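Long-range contacts in DNA replication licensing factor MCM related protein (Thermoplasma acidophilum, PDB 4ME3), which is the N-terminal, zinc-binding part of an archaeal MCM protein, which as a whole probably binds single-stranded DNA and unwinds DNA using ATP: residues I17-D23 against Y57-F61; R45-F51 against F96-D102; F51-E55 against D102-K106; Q91-I95 against L140-A144. All coordinates share one frame; numbering follows the deposited sequence.

From the N terminus, helix 14-27 enters contact 1, which closes when the chain, having made strand 46-50 and helix 51-57, reaches the start of helix 59-67. Contact 2 opens inside that loop and closes only at strand 97-101, past helix 69-84, so contacts 1 and 2 cross. Contact 3 prolongs contact 2, sharing F51 and D102, and also crosses contact 1. L54 joins the three, packing on W21 and F61 of contact 1 and on V49 and I100 of contact 2. Contact 4, in series after contact 1 but crossing contacts 2 and 3, starts just before strand 97-101 and ties this helical part to the long strand 123-147 of the OB domain.

Contact 1: I17-D23 against Y57-F61; sequences IKDLWRD and YNWQF
F61 and Y57 both carry CG anti to the backbone N (chi1 -178° and 169°), which sends the two rings across to helix 14-27, F61 between L20 and W21, and Y57 beside L20 and D23. The F61 ring meets W21 edge-first: its CZ lies over one face of the indole, 3.7 Å from W21 CE2, and the planes stand 76° apart in a T-shaped pair. L20 covers a face of the same phenyl ring, with its CB 4.0 Å from the F61 centroid in a CH-pi contact and CD1 against F61 CD1 at 3.6 Å. This is helix-to-helix packing within the MCM N-terminal domain, with L54 of helix 51-57 also touching both W21 and F61; the indole's own NE1 bonds to Y72 O on helix 69-84. At the more polar end, Y57 OH approaches L20 O at 2.8 Å, a weak hydrogen bond and not a settled one, since the same proton has another acceptor within reach. A water lies 2.8 Å from Y57 OH and donates to D23 OD2 at 2.6 Å, bridging the two side chains. At the start of helix 59-67, N58 provides the N-cap, its OD1 accepting from F61 N at 2.8 Å.

Contact 2: R45-F51 against F96-D102; sequences RTLYVSF and FNLRIKD
R45 lays its carbonyl O over one face of the F96 ring, 3.5 Å from F96 CD2, while the same oxygen accepts from N97 N. Next, T46 OG1 takes a long, weak bond from N97 ND2, an amide whose stronger partner is D222. L47 sets its CB at the F96 ring edge, 3.8 Å from CZ; an alanine in place of F96 would probably uncover the R45 carbonyl and open a gap beside L47. L47 N bonds to N97 O and R99 N to L47 O, and V49 N to R99 O and K101 N to V49 O continue the two-stranded parallel sheet of the MCM N-terminal domain; helices 14-27 and 31-38 cover the face bearing L47. On the other face, the R99 methylenes run over one face of the Y48 ring, CD reaching 3.4 Å from Y48 OH; the guanidinium continues to D223. V49 CG2 packs on L98 CD1 at 3.6 Å. S50 OG donates to the anti lone pair of D102 OD2, and F51 N closes the pairing on K101 O.

Contact 3: F51-E55 against D102-K106; sequences FRDLE and DLEEK
The carboxylate of D102 lies flat on the guanidinium of R52 instead of meeting its N-H groups: the planes are only 5° apart, and D102 CG sits 3.5 Å above the centre of the arginine's plane. The ion pair is accordingly long, 3.6 Å from R52 NH1 to D102 OD2, and rests on charge alone, since no N-H points at the oxygen, which already accepts from S50 OG. E104 supplies the directed bond. Its OE2 stands near the edge of the guanidinium, 22° out of the plane, and accepts from R52 NH2 at 2.6 Å, its carboxylate perpendicular to the guanidinium. In this salt-bridge network R52 has one acid over a face and another near its edge, and the two probably balance its charge and limit its rotation. Deeper in, L103 CD2 rests over a face of the F51 ring, 3.8 Å from the centroid, while K106 CG comes obliquely to F51 CE2, also at 3.8 Å. Without the F51 ring, as with a serine here, L103 CD2 and the K106 methylenes are likely to lose their apolar partner, with a gap opened toward A62 and L66 of helix 59-67. K106 NZ forms a long ion pair with E55 OE2. A type I beta turn from L103 to K106, following strand 97-101, is thus packed against the first turn of helix 51-57 in the MCM N-terminal domain.

Contact 4: Q91-I95 against L140-A144; sequences QRFNI and LKNAA
N142 reaches across to the 91-95 loop with CG turned away from the backbone N, which carries the amide over to the loop, and its side chain can be followed outward atom by atom. CB passes 4.0 Å from R92 O. CG comes next, 3.8 Å from N94 OD1. At the tip, ND2 uses both amide hydrogens on successive carbonyls of the loop. It donates to Q91 O at 2.9 Å in that carbonyl's plane and on a lone pair, with an N-H...O angle of 142°, and to R92 O, also at 2.9 Å, along a straighter line of 161° but from above the carbonyl plane. Both acceptors lie close to the amide plane of N142, which should fix its rotation. The N142 backbone, paired with E191 as K141 is, belongs to a classic beta bulge where strand 123-147 turns a corner, so the contact joins the OB domain to the loop leading into strand 97-101 of the helical part. E191 also forms a salt bridge with R92 NE. Farther along the loop, I95 CD1 packs on K141 CG at 3.6 Å, and the lysine chain, bent at chi2 and chi4, brings NZ back to 3.9 Å from I95 CG2; I193 of strand 191-201 touches both side chains.

Contact 1: I17-D23 against Y57-F61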
loop_
_atom_site.group_PDB
_atom_site.type_symbol
_atom_site.label_atom_id
_atom_site.label_comp_id
_atom_site.label_asym_id
_atom_site.label_seq_id
_atom_site.Cartn_x
_atom_site.Cartn_y
_atom_site.Cartn_z
ATOM N N ILE A 17 14.561 11.714 -0.661
ATOM C CA ILE A 17 13.595 11.106 0.247
ATOM C C ILE A 17 14.166 9.802 0.793
ATOM O O ILE A 17 14.080 9.531 1.990
ATOM C CB ILE A 17 12.240 10.866 -0.448
ATOM C CG1 ILE A 17 11.575 12.205 -0.771
ATOM C CG2 ILE A 17 11.318 10.039 0.437
ATOM C CD1 ILE A 17 10.312 12.083 -1.610
ATOM N N LYS A 18 14.772 9.007 -0.083
ATOM C CA LYS A 18 15.379 7.750 0.334
ATOM C C LYS A 18 16.536 7.996 1.303
ATOM O O LYS A 18 16.698 7.262 2.277
ATOM C CB LYS A 18 15.849 6.948 -0.881
ATOM C CG LYS A 18 14.703 6.413 -1.729
ATOM C CD LYS A 18 15.190 5.799 -3.031
ATOM C CE LYS A 18 15.831 4.442 -2.810
ATOM N NZ LYS A 18 16.220 3.805 -4.099
ATOM N N ASP A 19 17.331 9.031 1.047
ATOM C CA ASP A 19 18.432 9.371 1.946
ATOM C C ASP A 19 17.909 9.718 3.334
ATOM O O ASP A 19 18.505 9.341 4.336
ATOM C CB ASP A 19 19.258 10.533 1.388
ATOM C CG ASP A 19 20.214 10.098 0.295
ATOM O OD1 ASP A 19 20.551 8.896 0.235
ATOM O OD2 ASP A 19 20.640 10.962 -0.502
ATOM N N LEU A 20 16.789 10.433 3.389
ATOM C CA LEU A 20 16.175 10.790 4.663
ATOM C C LEU A 20 15.713 9.543 5.430
ATOM O O LEU A 20 15.911 9.441 6.642
ATOM C CB LEU A 20 15.012 11.758 4.437
ATOM C CG LEU A 20 15.434 13.182 4.058
ATOM C CD1 LEU A 20 14.274 13.959 3.460
ATOM C CD2 LEU A 20 15.988 13.912 5.267
ATOM N N TRP A 21 15.100 8.595 4.727
ATOM C CA TRP A 21 14.701 7.336 5.355
ATOM C C TRP A 21 15.915 6.578 5.876
ATOM O O TRP A 21 15.889 6.032 6.978
ATOM C CB TRP A 21 13.948 6.441 4.370
ATOM C CG TRP A 21 12.490 6.753 4.239
ATOM C CD1 TRP A 21 11.850 7.222 3.128
ATOM C CD2 TRP A 21 11.486 6.617 5.251
ATOM N NE1 TRP A 21 10.512 7.387 3.387
ATOM C CE2 TRP A 21 10.261 7.020 4.683
ATOM C CE3 TRP A 21 11.503 6.192 6.581
ATOM C CZ2 TRP A 21 9.065 7.006 5.397
ATOM C CZ3 TRP A 21 10.316 6.181 7.290
ATOM C CH2 TRP A 21 9.114 6.585 6.697
ATOM N N ARG A 22 16.972 6.526 5.073
ATOM C CA ARG A 22 18.173 5.784 5.452
ATOM C C ARG A 22 18.720 6.251 6.799
ATOM O O ARG A 22 19.005 5.437 7.677
ATOM C CB ARG A 22 19.257 5.922 4.380
ATOM C CG ARG A 22 18.983 5.119 3.123
ATOM C CD ARG A 22 20.215 5.017 2.239
ATOM N NE ARG A 22 19.895 4.445 0.937
ATOM C CZ ARG A 22 19.490 5.150 -0.115
ATOM N NH1 ARG A 22 19.358 6.467 -0.034
ATOM N NH2 ARG A 22 19.218 4.536 -1.258
ATOM N N ASP A 23 18.868 7.560 6.956
ATOM C CA ASP A 23 19.377 8.110 8.204
ATOM C C ASP A 23 18.399 7.861 9.345
ATOM O O ASP A 23 18.805 7.580 10.472
ATOM C CB ASP A 23 19.629 9.609 8.062
ATOM C CG ASP A 23 20.948 9.923 7.400
ATOM O OD1 ASP A 23 21.799 9.017 7.300
ATOM O OD2 ASP A 23 21.126 11.090 6.989
ATOM N N TYR A 57 12.620 13.393 14.390
ATOM C CA TYR A 57 13.712 13.323 13.428
ATOM C C TYR A 57 13.785 14.575 12.563
ATOM O O TYR A 57 14.826 15.224 12.468
ATOM C CB TYR A 57 13.514 12.081 12.554
ATOM C CG TYR A 57 14.402 11.989 11.338
ATOM C CD1 TYR A 57 15.783 12.064 11.449
ATOM C CD2 TYR A 57 13.854 11.793 10.077
ATOM C CE1 TYR A 57 16.591 11.965 10.338
ATOM C CE2 TYR A 57 14.655 11.692 8.960
ATOM C CZ TYR A 57 16.023 11.779 9.098
ATOM O OH TYR A 57 16.830 11.672 7.992
ATOM N N ASN A 58 12.665 14.912 11.937
ATOM C CA ASN A 58 12.594 16.043 11.022
ATOM C C ASN A 58 11.123 16.332 10.789
ATOM O O ASN A 58 10.443 15.560 10.120
ATOM C CB ASN A 58 13.295 15.688 9.710
ATOM C CG ASN A 58 13.259 16.813 8.691
ATOM O OD1 ASN A 58 12.245 17.492 8.521
ATOM N ND2 ASN A 58 14.371 17.005 7.993
ATOM N N TRP A 59 10.608 17.419 11.351
ATOM C CA TRP A 59 9.162 17.618 11.323
ATOM C C TRP A 59 8.659 17.983 9.927
ATOM O O TRP A 59 7.493 17.751 9.609
ATOM C CB TRP A 59 8.702 18.624 12.387
ATOM C CG TRP A 59 9.008 20.053 12.097
ATOM C CD1 TRP A 59 10.137 20.738 12.445
ATOM C CD2 TRP A 59 8.162 20.989 11.419
ATOM N NE1 TRP A 59 10.048 22.042 12.018
ATOM C CE2 TRP A 59 8.845 22.221 11.386
ATOM C CE3 TRP A 59 6.896 20.904 10.834
ATOM C CZ2 TRP A 59 8.305 23.360 10.787
ATOM C CZ3 TRP A 59 6.360 22.036 10.240
ATOM C CH2 TRP A 59 7.064 23.246 10.223
ATOM N N GLN A 60 9.540 18.520 9.087
ATOM C CA GLN A 60 9.207 18.766 7.685
ATOM C C GLN A 60 9.011 17.445 6.948
ATOM O O GLN A 60 8.070 17.281 6.172
ATOM C CB GLN A 60 10.313 19.562 6.989
ATOM C CG GLN A 60 9.906 20.967 6.568
ATOM C CD GLN A 60 9.624 21.882 7.746
ATOM O OE1 GLN A 60 8.627 22.608 7.758
ATOM N NE2 GLN A 60 10.510 21.866 8.736
ATOM N N PHE A 61 9.923 16.512 7.192
ATOM C CA PHE A 61 9.858 15.181 6.604
ATOM C C PHE A 61 8.601 14.471 7.088
ATOM O O PHE A 61 7.873 13.867 6.297
ATOM C CB PHE A 61 11.109 14.393 6.998
ATOM C CG PHE A 61 11.188 13.011 6.409
ATOM C CD1 PHE A 61 11.285 12.825 5.041
ATOM C CD2 PHE A 61 11.208 11.899 7.234
ATOM C CE1 PHE A 61 11.378 11.550 4.504
ATOM C CE2 PHE A 61 11.304 10.623 6.706
ATOM C CZ PHE A 61 11.390 10.448 5.336
HETATM O O HOH W 1 19.193 12.777 6.995
#

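Contact 2: R45-F51 against F96-D102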
loop_
_atom_site.group_PDB
_atom_site.type_symbol
_atom_site.label_atom_id
_atom_site.label_comp_id
_atom_site.label_asym_id
_atom_site.label_seq_id
_atom_site.Cartn_x
_atom_site.Cartn_y
_atom_site.Cartn_z
ATOM N N ARG A 45 6.942 -9.365 6.418
ATOM C CA ARG A 45 7.328 -8.321 5.482
ATOM C C ARG A 45 6.649 -6.995 5.793
ATOM O O ARG A 45 6.247 -6.276 4.880
ATOM C CB ARG A 45 6.983 -8.748 4.061
ATOM C CG ARG A 45 5.514 -9.076 3.867
ATOM C CD ARG A 45 5.239 -9.492 2.445
ATOM N NE ARG A 45 3.849 -9.892 2.251
ATOM C CZ ARG A 45 3.434 -10.702 1.284
ATOM N NH1 ARG A 45 4.297 -11.210 0.414
ATOM N NH2 ARG A 45 2.151 -11.016 1.191
ATOM N N THR A 46 6.532 -6.685 7.081
ATOM C CA THR A 46 5.952 -5.427 7.533
ATOM C C THR A 46 6.786 -4.799 8.644
ATOM O O THR A 46 7.238 -5.485 9.562
ATOM C CB THR A 46 4.529 -5.628 8.080
ATOM O OG1 THR A 46 3.706 -6.231 7.075
ATOM C CG2 THR A 46 3.920 -4.298 8.505
ATOM N N LEU A 47 6.973 -3.486 8.558
ATOM C CA LEU A 47 7.614 -2.722 9.619
ATOM C C LEU A 47 6.716 -1.554 9.990
ATOM O O LEU A 47 6.279 -0.813 9.118
ATOM C CB LEU A 47 8.970 -2.180 9.157
ATOM C CG LEU A 47 9.689 -1.300 10.184
ATOM C CD1 LEU A 47 10.154 -2.128 11.370
ATOM C CD2 LEU A 47 10.860 -0.555 9.548
ATOM N N TYR A 48 6.439 -1.405 11.281
ATOM C CA TYR A 48 5.738 -0.230 11.785
ATOM C C TYR A 48 6.734 0.809 12.276
ATOM O O TYR A 48 7.628 0.499 13.062
ATOM C CB TYR A 48 4.803 -0.618 12.925
ATOM C CG TYR A 48 3.573 -1.352 12.455
ATOM C CD1 TYR A 48 2.426 -0.658 12.103
ATOM C CD2 TYR A 48 3.559 -2.734 12.354
ATOM C CE1 TYR A 48 1.297 -1.318 11.662
ATOM C CE2 TYR A 48 2.430 -3.405 11.913
ATOM C CZ TYR A 48 1.305 -2.690 11.571
ATOM O OH TYR A 48 0.177 -3.350 11.132
ATOM N N VAL A 49 6.571 2.042 11.810
ATOM C CA VAL A 49 7.416 3.151 12.240
ATOM C C VAL A 49 6.575 4.164 13.003
ATOM O O VAL A 49 5.475 4.515 12.580
ATOM C CB VAL A 49 8.094 3.843 11.043
ATOM C CG1 VAL A 49 8.731 5.151 11.468
ATOM C CG2 VAL A 49 9.129 2.915 10.415
ATOM N N SER A 50 7.097 4.634 14.130
ATOM C CA SER A 50 6.353 5.554 14.980
ATOM C C SER A 50 6.390 6.968 14.419
ATOM O O SER A 50 7.458 7.501 14.128
ATOM C CB SER A 50 6.930 5.550 16.395
ATOM O OG SER A 50 6.254 6.485 17.212
ATOM N N PHE A 51 5.227 7.588 14.270
ATOM C CA PHE A 51 5.197 8.955 13.785
ATOM C C PHE A 51 5.866 9.888 14.790
ATOM O O PHE A 51 6.387 10.938 14.416
ATOM C CB PHE A 51 3.770 9.418 13.500
ATOM C CG PHE A 51 3.711 10.719 12.768
ATOM C CD1 PHE A 51 3.978 10.771 11.408
ATOM C CD2 PHE A 51 3.423 11.895 13.436
ATOM C CE1 PHE A 51 3.938 11.968 10.727
ATOM C CE2 PHE A 51 3.387 13.099 12.759
ATOM C CZ PHE A 51 3.643 13.133 11.403
ATOM N N PHE A 96 7.059 -5.397 0.346
ATOM C CA PHE A 96 7.252 -4.980 1.730
ATOM C C PHE A 96 6.263 -3.890 2.118
ATOM O O PHE A 96 5.939 -3.020 1.313
ATOM C CB PHE A 96 8.677 -4.493 1.979
ATOM C CG PHE A 96 9.031 -4.438 3.433
ATOM C CD1 PHE A 96 8.784 -3.300 4.179
ATOM C CD2 PHE A 96 9.572 -5.541 4.064
ATOM C CE1 PHE A 96 9.090 -3.258 5.526
ATOM C CE2 PHE A 96 9.878 -5.509 5.407
ATOM C CZ PHE A 96 9.637 -4.363 6.141
ATOM N N ASN A 97 5.791 -3.951 3.359
ATOM C CA ASN A 97 4.852 -2.967 3.875
ATOM C C ASN A 97 5.468 -2.128 4.979
ATOM O O ASN A 97 5.712 -2.613 6.084
ATOM C CB ASN A 97 3.608 -3.649 4.429
ATOM C CG ASN A 97 2.981 -4.603 3.445
ATOM O OD1 ASN A 97 2.771 -4.264 2.282
ATOM N ND2 ASN A 97 2.681 -5.808 3.904
ATOM N N LEU A 98 5.712 -0.863 4.670
ATOM C CA LEU A 98 6.116 0.105 5.665
ATOM C C LEU A 98 4.853 0.806 6.139
ATOM O O LEU A 98 4.132 1.401 5.339
ATOM C CB LEU A 98 7.101 1.105 5.058
ATOM C CG LEU A 98 7.658 2.190 5.980
ATOM C CD1 LEU A 98 8.289 1.590 7.214
ATOM C CD2 LEU A 98 8.670 3.036 5.219
ATOM N N ARG A 99 4.575 0.705 7.433
ATOM C CA ARG A 99 3.359 1.268 8.004
ATOM C C ARG A 99 3.690 2.313 9.059
ATOM O O ARG A 99 4.718 2.234 9.728
ATOM C CB ARG A 99 2.498 0.159 8.610
ATOM C CG ARG A 99 2.092 -0.900 7.599
ATOM C CD ARG A 99 1.107 -1.904 8.175
ATOM N NE ARG A 99 0.741 -2.917 7.190
ATOM C CZ ARG A 99 -0.027 -2.685 6.132
ATOM N NH1 ARG A 99 -0.515 -1.471 5.909
ATOM N NH2 ARG A 99 -0.309 -3.670 5.288
ATOM N N ILE A 100 2.810 3.298 9.191
ATOM C CA ILE A 100 2.985 4.368 10.159
ATOM C C ILE A 100 2.030 4.150 11.325
ATOM O O ILE A 100 0.847 3.885 11.123
ATOM C CB ILE A 100 2.683 5.744 9.529
ATOM C CG1 ILE A 100 3.494 5.944 8.247
ATOM C CG2 ILE A 100 2.978 6.865 10.518
ATOM C CD1 ILE A 100 4.988 5.802 8.436
ATOM N N LYS A 101 2.549 4.255 12.544
ATOM C CA LYS A 101 1.723 4.156 13.739
ATOM C C LYS A 101 1.934 5.385 14.620
ATOM O O LYS A 101 2.727 6.268 14.290
ATOM C CB LYS A 101 2.057 2.883 14.520
ATOM C CG LYS A 101 3.487 2.832 15.031
ATOM C CD LYS A 101 3.736 1.625 15.918
ATOM C CE LYS A 101 5.190 1.573 16.355
ATOM N NZ LYS A 101 5.494 0.391 17.207
ATOM N N ASP A 102 1.206 5.441 15.731
ATOM C CA ASP A 102 1.345 6.521 16.704
ATOM C C ASP A 102 0.991 7.889 16.109
ATOM O O ASP A 102 1.680 8.883 16.338
ATOM C CB ASP A 102 2.763 6.537 17.280
ATOM C CG ASP A 102 3.126 5.236 17.982
ATOM O OD1 ASP A 102 2.210 4.524 18.451
ATOM O OD2 ASP A 102 4.333 4.924 18.069
#

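Contact 3: F51-E55 against D102-K106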
loop_
_atom_site.group_PDB
_atom_site.type_symbol
_atom_site.label_atom_id
_atom_site.label_comp_id
_atom_site.label_asym_id
_atom_site.label_seq_id
_atom_site.Cartn_x
_atom_site.Cartn_y
_atom_site.Cartn_z
ATOM N N PHE A 51 5.227 7.588 14.270
ATOM C CA PHE A 51 5.197 8.955 13.785
ATOM C C PHE A 51 5.866 9.888 14.790
ATOM O O PHE A 51 6.387 10.938 14.416
ATOM C CB PHE A 51 3.770 9.418 13.500
ATOM C CG PHE A 51 3.711 10.719 12.768
ATOM C CD1 PHE A 51 3.978 10.771 11.408
ATOM C CD2 PHE A 51 3.423 11.895 13.436
ATOM C CE1 PHE A 51 3.938 11.968 10.727
ATOM C CE2 PHE A 51 3.387 13.099 12.759
ATOM C CZ PHE A 51 3.643 13.133 11.403
ATOM N N ARG A 52 5.859 9.495 16.060
ATOM C CA ARG A 52 6.523 10.265 17.109
ATOM C C ARG A 52 8.019 10.359 16.829
ATOM O O ARG A 52 8.637 11.405 17.037
ATOM C CB ARG A 52 6.317 9.610 18.477
ATOM C CG ARG A 52 4.866 9.398 18.886
ATOM C CD ARG A 52 4.780 8.362 20.000
ATOM N NE ARG A 52 3.404 8.086 20.407
ATOM C CZ ARG A 52 3.027 7.013 21.099
ATOM N NH1 ARG A 52 3.917 6.097 21.461
ATOM N NH2 ARG A 52 1.753 6.850 21.425
ATOM N N ASP A 53 8.601 9.252 16.375
ATOM C CA ASP A 53 10.012 9.230 15.998
ATOM C C ASP A 53 10.254 10.089 14.760
ATOM O O ASP A 53 11.216 10.852 14.706
ATOM C CB ASP A 53 10.483 7.795 15.743
ATOM C CG ASP A 53 10.573 6.970 17.015
ATOM O OD1 ASP A 53 10.571 7.564 18.114
ATOM O OD2 ASP A 53 10.654 5.729 16.912
ATOM N N LEU A 54 9.384 9.964 13.761
ATOM C CA LEU A 54 9.527 10.745 12.535
ATOM C C LEU A 54 9.489 12.246 12.814
ATOM O O LEU A 54 10.301 13.004 12.285
ATOM C CB LEU A 54 8.437 10.366 11.528
ATOM C CG LEU A 54 8.598 8.991 10.876
ATOM C CD1 LEU A 54 7.300 8.552 10.204
ATOM C CD2 LEU A 54 9.743 8.989 9.867
ATOM N N GLU A 55 8.538 12.676 13.638
ATOM C CA GLU A 55 8.433 14.090 14.006
ATOM C C GLU A 55 9.697 14.579 14.710
ATOM O O GLU A 55 10.185 15.680 14.441
ATOM C CB GLU A 55 7.223 14.320 14.913
ATOM C CG GLU A 55 6.093 15.090 14.249
ATOM C CD GLU A 55 4.896 15.271 15.161
ATOM O OE1 GLU A 55 4.807 14.556 16.182
ATOM O OE2 GLU A 55 4.043 16.130 14.855
ATOM N N ASP A 102 1.206 5.441 15.731
ATOM C CA ASP A 102 1.345 6.521 16.704
ATOM C C ASP A 102 0.991 7.889 16.109
ATOM O O ASP A 102 1.680 8.883 16.338
ATOM C CB ASP A 102 2.763 6.537 17.280
ATOM C CG ASP A 102 3.126 5.236 17.982
ATOM O OD1 ASP A 102 2.210 4.524 18.451
ATOM O OD2 ASP A 102 4.333 4.924 18.069
ATOM N N LEU A 103 -0.098 7.929 15.351
ATOM C CA LEU A 103 -0.571 9.166 14.742
ATOM C C LEU A 103 -1.623 9.875 15.594
ATOM O O LEU A 103 -2.047 10.981 15.263
ATOM C CB LEU A 103 -1.171 8.863 13.369
ATOM C CG LEU A 103 -0.173 8.574 12.250
ATOM C CD1 LEU A 103 -0.865 7.900 11.081
ATOM C CD2 LEU A 103 0.500 9.867 11.800
ATOM N N GLU A 104 -2.040 9.239 16.685
ATOM C CA GLU A 104 -3.182 9.719 17.465
ATOM C C GLU A 104 -2.987 11.115 18.060
ATOM O O GLU A 104 -3.962 11.824 18.307
ATOM C CB GLU A 104 -3.538 8.728 18.580
ATOM C CG GLU A 104 -2.517 8.642 19.704
ATOM C CD GLU A 104 -1.327 7.771 19.354
ATOM O OE1 GLU A 104 -1.373 7.089 18.308
ATOM O OE2 GLU A 104 -0.349 7.769 20.130
ATOM N N GLU A 105 -1.740 11.507 18.297
ATOM C CA GLU A 105 -1.463 12.830 18.852
ATOM C C GLU A 105 -1.422 13.885 17.752
ATOM O O GLU A 105 -1.646 15.069 18.008
ATOM C CB GLU A 105 -0.147 12.831 19.635
ATOM C CG GLU A 105 -0.193 12.017 20.919
ATOM C CD GLU A 105 -1.047 12.666 21.992
ATOM O OE1 GLU A 105 -0.869 13.876 22.244
ATOM O OE2 GLU A 105 -1.901 11.966 22.578
ATOM N N LYS A 106 -1.136 13.453 16.528
ATOM C CA LYS A 106 -1.094 14.361 15.389
ATOM C C LYS A 106 -2.484 14.517 14.782
ATOM O O LYS A 106 -2.991 15.631 14.645
ATOM C CB LYS A 106 -0.120 13.843 14.330
ATOM C CG LYS A 106 -0.008 14.731 13.103
ATOM C CD LYS A 106 0.878 15.941 13.356
ATOM C CE LYS A 106 0.963 16.827 12.122
ATOM N NZ LYS A 106 2.106 17.778 12.185
#

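Contact 4: Q91-I95 against L140-A144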
loop_
_atom_site.group_PDB
_atom_site.type_symbol
_atom_site.label_atom_id
_atom_site.label_comp_id
_atom_site.label_asym_id
_atom_site.label_seq_id
_atom_site.Cartn_x
_atom_site.Cartn_y
_atom_site.Cartn_z
ATOM N N GLN A 91 13.162 -10.899 -8.276
ATOM C CA GLN A 91 12.250 -10.201 -9.175
ATOM C C GLN A 91 10.801 -10.516 -8.809
ATOM O O GLN A 91 9.894 -9.733 -9.093
ATOM C CB GLN A 91 12.520 -10.575 -10.636
ATOM C CG GLN A 91 12.360 -12.052 -10.952
ATOM C CD GLN A 91 12.463 -12.344 -12.439
ATOM O OE1 GLN A 91 12.567 -11.429 -13.259
ATOM N NE2 GLN A 91 12.432 -13.624 -12.795
ATOM N N ARG A 92 10.596 -11.663 -8.168
ATOM C CA ARG A 92 9.260 -12.092 -7.765
ATOM C C ARG A 92 8.932 -11.681 -6.337
ATOM O O ARG A 92 7.875 -11.109 -6.077
ATOM C CB ARG A 92 9.133 -13.607 -7.886
ATOM C CG ARG A 92 7.830 -14.152 -7.323
ATOM C CD ARG A 92 7.644 -15.621 -7.666
ATOM N NE ARG A 92 6.349 -16.123 -7.217
ATOM C CZ ARG A 92 5.892 -17.347 -7.460
ATOM N NH1 ARG A 92 6.625 -18.208 -8.152
ATOM N NH2 ARG A 92 4.698 -17.711 -7.014
ATOM N N PHE A 93 9.837 -11.991 -5.413
ATOM C CA PHE A 93 9.609 -11.721 -3.998
ATOM C C PHE A 93 10.211 -10.381 -3.603
ATOM O O PHE A 93 11.344 -10.317 -3.129
ATOM C CB PHE A 93 10.205 -12.838 -3.138
ATOM C CG PHE A 93 9.645 -14.196 -3.443
ATOM C CD1 PHE A 93 8.370 -14.540 -3.029
ATOM C CD2 PHE A 93 10.388 -15.127 -4.155
ATOM C CE1 PHE A 93 7.845 -15.788 -3.312
ATOM C CE2 PHE A 93 9.870 -16.375 -4.439
ATOM C CZ PHE A 93 8.597 -16.706 -4.018
ATOM N N ASN A 94 9.441 -9.314 -3.802
ATOM C CA ASN A 94 9.907 -7.967 -3.509
ATOM C C ASN A 94 8.836 -7.111 -2.839
ATOM O O ASN A 94 8.862 -5.886 -2.945
ATOM C CB ASN A 94 10.383 -7.281 -4.791
ATOM C CG ASN A 94 9.291 -7.177 -5.840
ATOM O OD1 ASN A 94 8.140 -7.553 -5.603
ATOM N ND2 ASN A 94 9.647 -6.659 -7.007
ATOM N N ILE A 95 7.903 -7.757 -2.145
ATOM C CA ILE A 95 6.850 -7.038 -1.435
ATOM C C ILE A 95 7.299 -6.649 -0.029
ATOM O O ILE A 95 7.855 -7.466 0.702
ATOM C CB ILE A 95 5.569 -7.892 -1.320
ATOM C CG1 ILE A 95 5.023 -8.216 -2.712
ATOM C CG2 ILE A 95 4.519 -7.167 -0.497
ATOM C CD1 ILE A 95 3.851 -9.183 -2.702
ATOM N N LEU A 140 -3.809 -9.731 -7.487
ATOM C CA LEU A 140 -2.503 -9.799 -8.121
ATOM C C LEU A 140 -1.660 -8.606 -7.677
ATOM O O LEU A 140 -2.092 -7.460 -7.800
ATOM C CB LEU A 140 -2.693 -9.792 -9.638
ATOM C CG LEU A 140 -1.491 -10.082 -10.525
ATOM C CD1 LEU A 140 -0.917 -11.452 -10.227
ATOM C CD2 LEU A 140 -1.917 -9.974 -11.982
ATOM N N LYS A 141 -0.466 -8.875 -7.154
ATOM C CA LYS A 141 0.388 -7.812 -6.625
ATOM C C LYS A 141 1.658 -7.662 -7.449
ATOM O O LYS A 141 1.970 -6.572 -7.931
ATOM C CB LYS A 141 0.740 -8.080 -5.163
ATOM C CG LYS A 141 1.578 -6.982 -4.519
ATOM C CD LYS A 141 0.834 -5.653 -4.488
ATOM C CE LYS A 141 1.676 -4.555 -3.856
ATOM N NZ LYS A 141 2.044 -4.860 -2.443
ATOM N N ASN A 142 2.402 -8.752 -7.596
ATOM C CA ASN A 142 3.543 -8.761 -8.502
ATOM C C ASN A 142 3.277 -9.773 -9.606
ATOM O O ASN A 142 3.323 -10.981 -9.375
ATOM C CB ASN A 142 4.837 -9.092 -7.762
ATOM C CG ASN A 142 6.070 -8.685 -8.544
ATOM O OD1 ASN A 142 5.997 -7.848 -9.448
ATOM N ND2 ASN A 142 7.209 -9.272 -8.204
ATOM N N ALA A 143 2.983 -9.269 -10.799
ATOM C CA ALA A 143 2.527 -10.111 -11.901
ATOM C C ALA A 143 3.675 -10.571 -12.787
ATOM O O ALA A 143 4.462 -9.760 -13.269
ATOM C CB ALA A 143 1.502 -9.367 -12.730
ATOM N N ALA A 144 3.745 -11.880 -13.015
ATOM C CA ALA A 144 4.733 -12.460 -13.917
ATOM C C ALA A 144 4.202 -12.475 -15.348
ATOM O O ALA A 144 3.123 -13.000 -15.605
ATOM C CB ALA A 144 5.074 -13.879 -13.477
#